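Local coordinates for protein hydrazine synthase beta subunit (Candidatus Kuenenia stuttgartiensis, PDB 5C2V) that forms part of the hydrazine synthase complex, which condenses nitric oxide with ammonium to hydrazine, and may modulate passage of the hydroxylamine intermediate through a tunnel between the active sites, at residues T38-D41 and K46-G49; F68-N73 and I102-D107; F333-N338 and N342-I347. All blocks are in the same frame, centred on the assembly; numbering follows the deposited sequence.

Contact 1 (T38-D41 and K46-G49); sequences TFVD and KVTG
The outer beta hairpin of the first propeller blade pairs F39, V40 and D41 with K46-G49, the axes of the two short strands running 129° apart. F39 is gripped by two successive residues: its N donates to G49 O at 2.9 Å, nearly straight at 171°, while its O accepts T48 N at 3.0 Å from above the carbonyl plane. Sharing one residue between two opposite ones in this way is consistent with a classic beta bulge. T48 holds its OG1 between its own backbone N and carbonyl carbon (chi1 56°), which brings the hydroxyl to the same F39 O for a weak bond and puts it 3.4 Å from F39 CB. T48 CG2 meanwhile rests against the CB of D41. Toward the turn, D41 N reaches K46 O at 3.1 Å. The apolar contacts are thin: T38 CG2 meets V47 CG1 at 3.7 Å, the two side chains crossing at about a right angle, and the CG2 methyls of V40 and V47 lie 4.4 Å apart. On strand 26-31, N31 ND2 hydrogen-bonds T38 OG1 and F28 makes an edge-to-face pair with the F39 ring. D41 OD2 accepts a hydrogen bond from T44 N in the turn that follows. Backbone bonds thus do most of the joining, and F39 O takes T48 N and, weakly, T48 OG1, so one threonine meets it with backbone and side chain.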
ATOM      1  N   THR B  38      20.086 -53.095  29.022  1.00 55.29           N
ATOM      2  CA  THR B  38      20.588 -52.393  30.196  1.00 54.95           C
ATOM      3  C   THR B  38      19.452 -51.917  31.097  1.00 67.27           C
ATOM      4  O   THR B  38      18.493 -51.296  30.631  1.00 62.81           O
ATOM      5  CB  THR B  38      21.451 -51.181  29.793  1.00 46.83           C
ATOM      6  OG1 THR B  38      22.513 -51.611  28.933  1.00 68.51           O
ATOM      7  CG2 THR B  38      22.042 -50.507  31.023  1.00 52.15           C
ATOM      8  N   PHE B  39      19.567 -52.218  32.388  1.00 64.94           N
ATOM      9  CA  PHE B  39      18.599 -51.760  33.380  1.00 63.38           C
ATOM     10  C   PHE B  39      19.114 -50.504  34.072  1.00 68.95           C
ATOM     11  O   PHE B  39      20.261 -50.463  34.518  1.00 69.27           O
ATOM     12  CB  PHE B  39      18.319 -52.846  34.425  1.00 54.83           C
ATOM     13  CG  PHE B  39      17.508 -54.008  33.914  1.00 60.35           C
ATOM     14  CD1 PHE B  39      17.192 -54.130  32.569  1.00 70.33           C
ATOM     15  CD2 PHE B  39      17.052 -54.980  34.791  1.00 57.02           C
ATOM     16  CE1 PHE B  39      16.448 -55.202  32.111  1.00 71.62           C
ATOM     17  CE2 PHE B  39      16.306 -56.050  34.340  1.00 57.88           C
ATOM     18  CZ  PHE B  39      16.002 -56.162  32.999  1.00 66.84           C
ATOM     19  N   VAL B  40      18.272 -49.479  34.161  1.00 66.56           N
ATOM     20  CA  VAL B  40      18.658 -48.242  34.835  1.00 69.40           C
ATOM     21  C   VAL B  40      17.616 -47.824  35.870  1.00 79.72           C
ATOM     22  O   VAL B  40      16.423 -47.813  35.585  1.00 78.39           O
ATOM     23  CB  VAL B  40      18.862 -47.087  33.829  1.00 60.49           C
ATOM     24  CG1 VAL B  40      19.231 -45.802  34.555  1.00 70.92           C
ATOM     25  CG2 VAL B  40      19.935 -47.447  32.812  1.00 65.02           C
ATOM     26  N   ASP B  41      18.064 -47.486  37.075  1.00 75.37           N
ATOM     27  CA  ASP B  41      17.154 -46.975  38.093  1.00 83.95           C
ATOM     28  C   ASP B  41      16.845 -45.508  37.812  1.00 76.73           C
ATOM     29  O   ASP B  41      17.752 -44.698  37.648  1.00 67.80           O
ATOM     30  CB  ASP B  41      17.746 -47.143  39.494  1.00 79.69           C
ATOM     31  CG  ASP B  41      16.768 -46.765  40.589  1.00 86.27           C
ATOM     32  OD1 ASP B  41      15.872 -47.581  40.893  1.00 83.42           O
ATOM     33  OD2 ASP B  41      16.893 -45.655  41.146  1.00 84.72           O
ATOM     34  N   LYS B  46      21.408 -44.848  37.669  1.00 79.92           N
ATOM     35  CA  LYS B  46      22.550 -45.739  37.822  1.00 80.64           C
ATOM     36  C   LYS B  46      22.272 -47.052  37.101  1.00 78.47           C
ATOM     37  O   LYS B  46      21.131 -47.511  37.074  1.00 75.52           O
ATOM     38  CB  LYS B  46      22.819 -45.972  39.310  1.00 86.62           C
ATOM     39  CG  LYS B  46      23.823 -47.059  39.648  1.00 90.58           C
ATOM     40  CD  LYS B  46      24.001 -47.181  41.160  1.00 93.69           C
ATOM     41  CE  LYS B  46      22.727 -46.798  41.905  1.00 99.39           C
ATOM     42  NZ  LYS B  46      22.986 -46.388  43.312  1.00 80.15           N
ATOM     43  N   VAL B  47      23.298 -47.664  36.515  1.00 74.16           N
ATOM     44  CA  VAL B  47      23.077 -48.936  35.844  1.00 79.06           C
ATOM     45  C   VAL B  47      23.026 -50.037  36.892  1.00 76.83           C
ATOM     46  O   VAL B  47      24.006 -50.290  37.593  1.00 85.38           O
ATOM     47  CB  VAL B  47      24.181 -49.249  34.815  1.00 71.15           C
ATOM     48  CG1 VAL B  47      23.975 -50.633  34.219  1.00 66.54           C
ATOM     49  CG2 VAL B  47      24.205 -48.190  33.725  1.00 71.17           C
ATOM     50  N   THR B  48      21.874 -50.691  36.987  1.00 77.06           N
ATOM     51  CA  THR B  48      21.661 -51.703  38.011  1.00 90.31           C
ATOM     52  C   THR B  48      21.897 -53.117  37.492  1.00 88.08           C
ATOM     53  O   THR B  48      21.828 -54.083  38.251  1.00 77.43           O
ATOM     54  CB  THR B  48      20.239 -51.607  38.592  1.00 82.32           C
ATOM     55  OG1 THR B  48      19.280 -51.719  37.533  1.00 91.04           O
ATOM     56  CG2 THR B  48      20.047 -50.274  39.302  1.00 76.34           C
ATOM     57  N   GLY B  49      22.174 -53.237  36.198  1.00 76.67           N
ATOM     58  CA  GLY B  49      22.484 -54.528  35.616  1.00 78.22           C
ATOM     59  C   GLY B  49      22.386 -54.565  34.104  1.00 77.47           C
ATOM     60  O   GLY B  49      21.845 -53.653  33.479  1.00 73.85           O
TER

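Contact 2 (F68-N73 and I102-D107); sequences FLYVCN and IKISPD
The Y70 ring is approached obliquely by two isoleucine end methyls of the neighbouring blade: I104 CD1 comes to ring atom CD1 at 4.1 Å, and I102 CD1 to ring atom CD2 at 4.2 Å. I102 CD1 also sits 3.6 Å from Y70 CB, at the root of the ring. I104 lies across the tyrosine at about a right angle, whereas I102 meets it at a slant. The phenol oxygen has its own anchor, a hydrogen bond with T128 OG1, which ties the far end of the ring to the blade of I102. I102 works with all its branches. I102 CG1 stands anti to the backbone N (chi1 -173°) and carries CD1 forward to the tyrosine, while I102 CG2 touches the backbone Y70 O at 3.4 Å and I102 CB lies 3.5 Å from C72 SG. No hydrogen bond links the two segments, and their strand axes stay 7.9 Å apart at an angle of 160°. This is the face-to-face stacking of adjacent blades in a beta-propeller: 68-73 is the second strand of one four-stranded blade, and 102-104 ends the innermost strand of the next. Y70 and C72 both project toward the isoleucines from alternate positions of their strand. A61 and V79, from the strands flanking 68-73, also pack on I102, and V113 touches both I102 and C72. P64, in a loop, lies against I104.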
ATOM      1  N   PHE B  68       7.940 -58.493  34.099  1.00 85.37           N
ATOM      2  CA  PHE B  68       8.524 -59.115  32.912  1.00 76.59           C
ATOM      3  C   PHE B  68       8.851 -58.108  31.814  1.00 83.32           C
ATOM      4  O   PHE B  68       8.198 -57.074  31.686  1.00 70.84           O
ATOM      5  CB  PHE B  68       7.583 -60.187  32.353  1.00 69.96           C
ATOM      6  CG  PHE B  68       7.270 -61.293  33.322  1.00 83.53           C
ATOM      7  CD1 PHE B  68       8.121 -62.379  33.455  1.00 76.60           C
ATOM      8  CD2 PHE B  68       6.120 -61.252  34.094  1.00 94.28           C
ATOM      9  CE1 PHE B  68       7.834 -63.399  34.343  1.00 78.52           C
ATOM     10  CE2 PHE B  68       5.827 -62.270  34.983  1.00 86.56           C
ATOM     11  CZ  PHE B  68       6.686 -63.344  35.108  1.00 78.12           C
ATOM     12  N   LEU B  69       9.870 -58.427  31.021  1.00 83.29           N
ATOM     13  CA  LEU B  69      10.264 -57.591  29.894  1.00 68.38           C
ATOM     14  C   LEU B  69      10.370 -58.413  28.613  1.00 59.61           C
ATOM     15  O   LEU B  69      11.202 -59.315  28.514  1.00 79.02           O
ATOM     16  CB  LEU B  69      11.596 -56.895  30.181  1.00 58.42           C
ATOM     17  CG  LEU B  69      12.145 -55.997  29.070  1.00 60.00           C
ATOM     18  CD1 LEU B  69      11.242 -54.793  28.854  1.00 63.56           C
ATOM     19  CD2 LEU B  69      13.567 -55.560  29.385  1.00 53.72           C
ATOM     20  N   TYR B  70       9.529 -58.097  27.634  1.00 61.17           N
ATOM     21  CA  TYR B  70       9.555 -58.799  26.356  1.00 59.01           C
ATOM     22  C   TYR B  70      10.433 -58.051  25.361  1.00 65.19           C
ATOM     23  O   TYR B  70      10.094 -56.953  24.924  1.00 69.20           O
ATOM     24  CB  TYR B  70       8.140 -58.959  25.797  1.00 60.03           C
ATOM     25  CG  TYR B  70       7.312 -60.026  26.479  1.00 72.39           C
ATOM     26  CD1 TYR B  70       6.939 -59.900  27.812  1.00 65.29           C
ATOM     27  CD2 TYR B  70       6.893 -61.154  25.786  1.00 69.93           C
ATOM     28  CE1 TYR B  70       6.179 -60.872  28.436  1.00 75.35           C
ATOM     29  CE2 TYR B  70       6.133 -62.131  26.402  1.00 56.38           C
ATOM     30  CZ  TYR B  70       5.779 -61.985  27.727  1.00 73.25           C
ATOM     31  OH  TYR B  70       5.022 -62.954  28.344  1.00 69.72           O
ATOM     32  N   VAL B  71      11.556 -58.660  24.997  1.00 65.28           N
ATOM     33  CA  VAL B  71      12.545 -58.012  24.144  1.00 65.75           C
ATOM     34  C   VAL B  71      12.499 -58.575  22.728  1.00 66.86           C
ATOM     35  O   VAL B  71      12.363 -59.782  22.540  1.00 60.39           O
ATOM     36  CB  VAL B  71      13.966 -58.182  24.721  1.00 54.55           C
ATOM     37  CG1 VAL B  71      14.976 -57.411  23.895  1.00 63.44           C
ATOM     38  CG2 VAL B  71      14.008 -57.729  26.171  1.00 53.33           C
ATOM     39  N   CYS B  72      12.608 -57.702  21.731  1.00 66.86           N
ATOM     40  CA  CYS B  72      12.600 -58.146  20.342  1.00 74.83           C
ATOM     41  C   CYS B  72      14.009 -58.351  19.812  1.00 69.28           C
ATOM     42  O   CYS B  72      14.741 -57.387  19.606  1.00 61.39           O
ATOM     43  CB  CYS B  72      11.869 -57.134  19.458  1.00 61.89           C
ATOM     44  SG  CYS B  72      10.079 -57.294  19.445  1.00 57.23           S
ATOM     45  N   ASN B  73      14.373 -59.604  19.559  1.00 71.96           N
ATOM     46  CA  ASN B  73      15.656 -59.908  18.945  1.00 66.01           C
ATOM     47  C   ASN B  73      15.478 -60.029  17.439  1.00 70.99           C
ATOM     48  O   ASN B  73      14.859 -60.977  16.942  1.00 65.12           O
ATOM     49  CB  ASN B  73      16.250 -61.190  19.527  1.00 62.94           C
ATOM     50  CG  ASN B  73      16.241 -61.199  21.044  1.00 63.17           C
ATOM     51  OD1 ASN B  73      17.067 -60.549  21.687  1.00 55.04           O
ATOM     52  ND2 ASN B  73      15.309 -61.946  21.626  1.00 67.99           N
ATOM     53  N   ILE B 102       7.295 -54.447  19.801  1.00 62.34           N
ATOM     54  CA  ILE B 102       6.424 -55.300  20.593  1.00 52.85           C
ATOM     55  C   ILE B 102       5.646 -54.468  21.611  1.00 55.80           C
ATOM     56  O   ILE B 102       6.172 -53.491  22.144  1.00 51.57           O
ATOM     57  CB  ILE B 102       7.243 -56.400  21.301  1.00 62.08           C
ATOM     58  CG1 ILE B 102       6.333 -57.414  21.996  1.00 70.09           C
ATOM     59  CG2 ILE B 102       8.259 -55.791  22.266  1.00 49.44           C
ATOM     60  CD1 ILE B 102       7.059 -58.667  22.423  1.00 65.21           C
ATOM     61  N   LYS B 103       4.395 -54.841  21.872  1.00 61.94           N
ATOM     62  CA  LYS B 103       3.603 -54.143  22.889  1.00 73.89           C
ATOM     63  C   LYS B 103       2.633 -55.057  23.631  1.00 60.72           C
ATOM     64  O   LYS B 103       2.037 -55.953  23.043  1.00 50.40           O
ATOM     65  CB  LYS B 103       2.837 -52.975  22.265  1.00 64.54           C
ATOM     66  CG  LYS B 103       3.670 -51.714  22.145  1.00 59.75           C
ATOM     67  CD  LYS B 103       3.243 -50.857  20.982  1.00 64.92           C
ATOM     68  CE  LYS B 103       4.048 -49.568  20.945  1.00 49.44           C
ATOM     69  NZ  LYS B 103       4.625 -49.233  22.272  1.00 66.03           N
ATOM     70  N   ILE B 104       2.475 -54.812  24.927  1.00 61.15           N
ATOM     71  CA  ILE B 104       1.615 -55.642  25.764  1.00 68.49           C
ATOM     72  C   ILE B 104       0.202 -55.072  25.847  1.00 55.86           C
ATOM     73  O   ILE B 104       0.019 -53.859  25.951  1.00 67.75           O
ATOM     74  CB  ILE B 104       2.189 -55.782  27.190  1.00 67.33           C
ATOM     75  CG1 ILE B 104       3.706 -55.985  27.142  1.00 59.04           C
ATOM     76  CG2 ILE B 104       1.508 -56.920  27.937  1.00 67.78           C
ATOM     77  CD1 ILE B 104       4.135 -57.272  26.473  1.00 49.59           C
ATOM     78  N   SER B 105      -0.792 -55.953  25.795  1.00 60.05           N
ATOM     79  CA  SER B 105      -2.191 -55.557  25.914  1.00 70.98           C
ATOM     80  C   SER B 105      -2.462 -54.928  27.281  1.00 74.34           C
ATOM     81  O   SER B 105      -1.744 -55.208  28.242  1.00 64.45           O
ATOM     82  CB  SER B 105      -3.106 -56.766  25.690  1.00 62.36           C
ATOM     83  OG  SER B 105      -2.897 -57.755  26.683  1.00 72.92           O
ATOM     84  N   PRO B 106      -3.487 -54.060  27.368  1.00 78.00           N
ATOM     85  CA  PRO B 106      -3.853 -53.405  28.631  1.00 58.86           C
ATOM     86  C   PRO B 106      -4.081 -54.386  29.780  1.00 70.15           C
ATOM     87  O   PRO B 106      -3.689 -54.100  30.911  1.00 69.44           O
ATOM     88  CB  PRO B 106      -5.150 -52.676  28.279  1.00 55.11           C
ATOM     89  CG  PRO B 106      -5.023 -52.384  26.830  1.00 66.62           C
ATOM     90  CD  PRO B 106      -4.293 -53.559  26.240  1.00 57.89           C
ATOM     91  N   ASP B 107      -4.701 -55.525  29.491  1.00 65.99           N
ATOM     92  CA  ASP B 107      -4.934 -56.542  30.512  1.00 74.90           C
ATOM     93  C   ASP B 107      -3.659 -57.326  30.806  1.00 78.74           C
ATOM     94  O   ASP B 107      -3.592 -58.087  31.772  1.00 87.86           O
ATOM     95  CB  ASP B 107      -6.061 -57.489  30.086  1.00 72.90           C
ATOM     96  CG  ASP B 107      -5.891 -58.012  28.669  1.00 76.98           C
ATOM     97  OD1 ASP B 107      -4.740 -58.123  28.198  1.00 76.47           O
ATOM     98  OD2 ASP B 107      -6.917 -58.316  28.025  1.00 81.57           O
TER

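Contact 3 (F333-N338 and N342-I347); sequences FCYAAN and NNVTVI
N338 spends both hydrogens of its side-chain amide on the opposite strand: ND2 donates to N343 OD1 at 2.9 Å and to T345 OG1 at 3.0 Å. Both acceptors lie close to the amide plane of N338. The N343 amide is turned 82° against it, and ND2 stands above the carbonyl plane of N343 rather than on a lone pair. N343 CG stands between its backbone N and carbonyl carbon (chi1 52°), which brings OD1 beside N338. On the other face the Y335 ring and V346 lie side by side and point the same way, V346 CG1 being 3.6 Å from Y335 CE1; V344 CG1 packs on Y335 CB at 3.9 Å. The backbones are joined by three pairs of bonds, C334 with I347, A336 with T345 and N338 with N343, the N338 N to N343 O bond measuring 2.8 Å.

Further out, Y335 packs on I18 and M20, and A337 on I18, all from strand 15-20 of the first blade, while A336 and I347 meet V278 of the preceding one. N343 ND2 binds Q10 of the hydrazine synthase gamma subunit, and a strand of that chain pairs antiparallel with 343-347. At the turn, N342 and N343 both oppose N338, a G1 beta bulge, with N342 in the left-handed region. Three strands of this chain and the gamma strand together make the antiparallel sheet of the last propeller blade, whose outer edge is thus formed across a subunit interface.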
ATOM      1  N   PHE B 333       9.498 -35.923  32.745  1.00 70.59           N
ATOM      2  CA  PHE B 333      10.829 -36.261  32.248  1.00 68.25           C
ATOM      3  C   PHE B 333      10.786 -37.093  30.969  1.00 61.53           C
ATOM      4  O   PHE B 333       9.987 -38.022  30.841  1.00 58.43           O
ATOM      5  CB  PHE B 333      11.627 -37.006  33.322  1.00 59.03           C
ATOM      6  CG  PHE B 333      11.970 -36.162  34.516  1.00 59.79           C
ATOM      7  CD1 PHE B 333      13.007 -35.247  34.456  1.00 67.61           C
ATOM      8  CD2 PHE B 333      11.260 -36.286  35.699  1.00 68.46           C
ATOM      9  CE1 PHE B 333      13.327 -34.468  35.551  1.00 57.66           C
ATOM     10  CE2 PHE B 333      11.577 -35.509  36.798  1.00 59.50           C
ATOM     11  CZ  PHE B 333      12.612 -34.599  36.723  1.00 52.65           C
ATOM     12  N   CYS B 334      11.658 -36.749  30.026  1.00 70.79           N
ATOM     13  CA  CYS B 334      11.757 -37.460  28.756  1.00 73.35           C
ATOM     14  C   CYS B 334      13.166 -38.003  28.548  1.00 62.11           C
ATOM     15  O   CYS B 334      14.142 -37.263  28.634  1.00 50.36           O
ATOM     16  CB  CYS B 334      11.374 -36.541  27.595  1.00 71.31           C
ATOM     17  SG  CYS B 334      11.467 -37.322  25.966  1.00 61.28           S
ATOM     18  N   TYR B 335      13.267 -39.296  28.267  1.00 52.44           N
ATOM     19  CA  TYR B 335      14.564 -39.932  28.071  1.00 62.08           C
ATOM     20  C   TYR B 335      14.785 -40.284  26.605  1.00 55.52           C
ATOM     21  O   TYR B 335      13.889 -40.815  25.944  1.00 53.02           O
ATOM     22  CB  TYR B 335      14.682 -41.184  28.940  1.00 60.02           C
ATOM     23  CG  TYR B 335      14.417 -40.925  30.405  1.00 66.57           C
ATOM     24  CD1 TYR B 335      15.436 -40.510  31.253  1.00 59.59           C
ATOM     25  CD2 TYR B 335      13.145 -41.088  30.940  1.00 60.39           C
ATOM     26  CE1 TYR B 335      15.197 -40.269  32.592  1.00 78.07           C
ATOM     27  CE2 TYR B 335      12.897 -40.849  32.278  1.00 72.08           C
ATOM     28  CZ  TYR B 335      13.926 -40.440  33.099  1.00 77.32           C
ATOM     29  OH  TYR B 335      13.684 -40.201  34.433  1.00 65.42           O
ATOM     30  N   ALA B 336      15.982 -39.983  26.106  1.00 45.66           N
ATOM     31  CA  ALA B 336      16.320 -40.251  24.710  1.00 58.97           C
ATOM     32  C   ALA B 336      17.552 -41.146  24.588  1.00 64.62           C
ATOM     33  O   ALA B 336      18.617 -40.826  25.114  1.00 50.46           O
ATOM     34  CB  ALA B 336      16.540 -38.945  23.963  1.00 57.57           C
ATOM     35  N   ALA B 337      17.400 -42.264  23.882  1.00 56.41           N
ATOM     36  CA  ALA B 337      18.479 -43.236  23.724  1.00 62.75           C
ATOM     37  C   ALA B 337      19.373 -42.913  22.528  1.00 52.39           C
ATOM     38  O   ALA B 337      18.916 -42.875  21.388  1.00 57.30           O
ATOM     39  CB  ALA B 337      17.906 -44.639  23.590  1.00 48.41           C
ATOM     40  N   ASN B 338      20.654 -42.702  22.807  1.00 57.66           N
ATOM     41  CA  ASN B 338      21.645 -42.331  21.804  1.00 62.27           C
ATOM     42  C   ASN B 338      22.620 -43.468  21.500  1.00 53.73           C
ATOM     43  O   ASN B 338      23.424 -43.871  22.360  1.00 65.73           O
ATOM     44  CB  ASN B 338      22.414 -41.093  22.261  1.00 47.02           C
ATOM     45  CG  ASN B 338      21.500 -40.006  22.787  1.00 57.99           C
ATOM     46  OD1 ASN B 338      20.413 -39.782  22.255  1.00 52.74           O
ATOM     47  ND2 ASN B 338      21.929 -39.333  23.849  1.00 63.25           N
ATOM     48  N   ASN B 342      26.358 -43.839  22.841  1.00 44.51           N
ATOM     49  CA  ASN B 342      26.152 -44.915  23.808  1.00 62.84           C
ATOM     50  C   ASN B 342      25.616 -44.419  25.142  1.00 58.91           C
ATOM     51  O   ASN B 342      26.127 -44.801  26.196  1.00 64.02           O
ATOM     52  CB  ASN B 342      27.456 -45.684  24.042  1.00 60.28           C
ATOM     53  CG  ASN B 342      27.925 -46.428  22.812  1.00 58.45           C
ATOM     54  OD1 ASN B 342      27.143 -47.100  22.142  1.00 58.22           O
ATOM     55  ND2 ASN B 342      29.212 -46.311  22.507  1.00 65.97           N
ATOM     56  N   ASN B 343      24.592 -43.572  25.111  1.00 62.01           N
ATOM     57  CA  ASN B 343      24.093 -43.015  26.370  1.00 54.99           C
ATOM     58  C   ASN B 343      22.632 -42.594  26.318  1.00 64.83           C
ATOM     59  O   ASN B 343      21.967 -42.792  25.314  1.00 59.03           O
ATOM     60  CB  ASN B 343      24.961 -41.825  26.802  1.00 59.08           C
ATOM     61  CG  ASN B 343      25.122 -40.784  25.709  1.00 50.79           C
ATOM     62  OD1 ASN B 343      24.326 -40.714  24.774  1.00 53.67           O
ATOM     63  ND2 ASN B 343      26.163 -39.968  25.823  1.00 43.03           N
ATOM     64  N   VAL B 344      22.132 -42.026  27.410  1.00 65.48           N
ATOM     65  CA  VAL B 344      20.745 -41.579  27.463  1.00 68.92           C
ATOM     66  C   VAL B 344      20.654 -40.139  27.947  1.00 65.24           C
ATOM     67  O   VAL B 344      21.194 -39.791  28.998  1.00 58.38           O
ATOM     68  CB  VAL B 344      19.887 -42.476  28.380  1.00 72.96           C
ATOM     69  CG1 VAL B 344      18.486 -41.900  28.533  1.00 50.91           C
ATOM     70  CG2 VAL B 344      19.825 -43.897  27.833  1.00 47.37           C
ATOM     71  N   THR B 345      19.972 -39.302  27.172  1.00 59.71           N
ATOM     72  CA  THR B 345      19.773 -37.910  27.546  1.00 62.56           C
ATOM     73  C   THR B 345      18.491 -37.747  28.355  1.00 53.65           C
ATOM     74  O   THR B 345      17.418 -38.206  27.946  1.00 42.68           O
ATOM     75  CB  THR B 345      19.718 -36.993  26.310  1.00 63.29           C
ATOM     76  OG1 THR B 345      20.969 -37.055  25.612  1.00 67.24           O
ATOM     77  CG2 THR B 345      19.446 -35.554  26.719  1.00 52.33           C
ATOM     78  N   VAL B 346      18.619 -37.097  29.508  1.00 49.34           N
ATOM     79  CA  VAL B 346      17.489 -36.843  30.393  1.00 72.23           C
ATOM     80  C   VAL B 346      17.012 -35.402  30.252  1.00 56.25           C
ATOM     81  O   VAL B 346      17.780 -34.460  30.450  1.00 52.76           O
ATOM     82  CB  VAL B 346      17.852 -37.121  31.863  1.00 74.79           C
ATOM     83  CG1 VAL B 346      16.631 -36.951  32.752  1.00 63.23           C
ATOM     84  CG2 VAL B 346      18.432 -38.520  32.009  1.00 51.57           C
ATOM     85  N   ILE B 347      15.739 -35.239  29.912  1.00 66.95           N
ATOM     86  CA  ILE B 347      15.171 -33.925  29.642  1.00 69.02           C
ATOM     87  C   ILE B 347      14.040 -33.583  30.605  1.00 60.81           C
ATOM     88  O   ILE B 347      13.129 -34.382  30.814  1.00 59.18           O
ATOM     89  CB  ILE B 347      14.630 -33.836  28.198  1.00 71.61           C
ATOM     90  CG1 ILE B 347      15.622 -34.451  27.210  1.00 57.04           C
ATOM     91  CG2 ILE B 347      14.310 -32.394  27.831  1.00 66.05           C
ATOM     92  CD1 ILE B 347      15.106 -34.511  25.788  1.00 66.73           C
TER

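Overall arrangement
The three contacts lie on consecutive parts of the propeller ring, where the chain's last blade closes against its first. Contact 1 touches contact 2 directly, F39 CE1 lying 4.0 Å from L69 CD2, though their centres are 19 Å apart. Contacts 1 and 3 have centres about 13 Å apart and come within about 6 Å; Q45, in the turn of the contact 1 hairpin, packs on V346. Both also meet I9 of the gamma subunit, through V40 and N343. Contact 2 lies about 21 Å from contact 3 between centres and touches no other chain; its C72 side chain lies about 11 Å from the calcium held by D77 and D97.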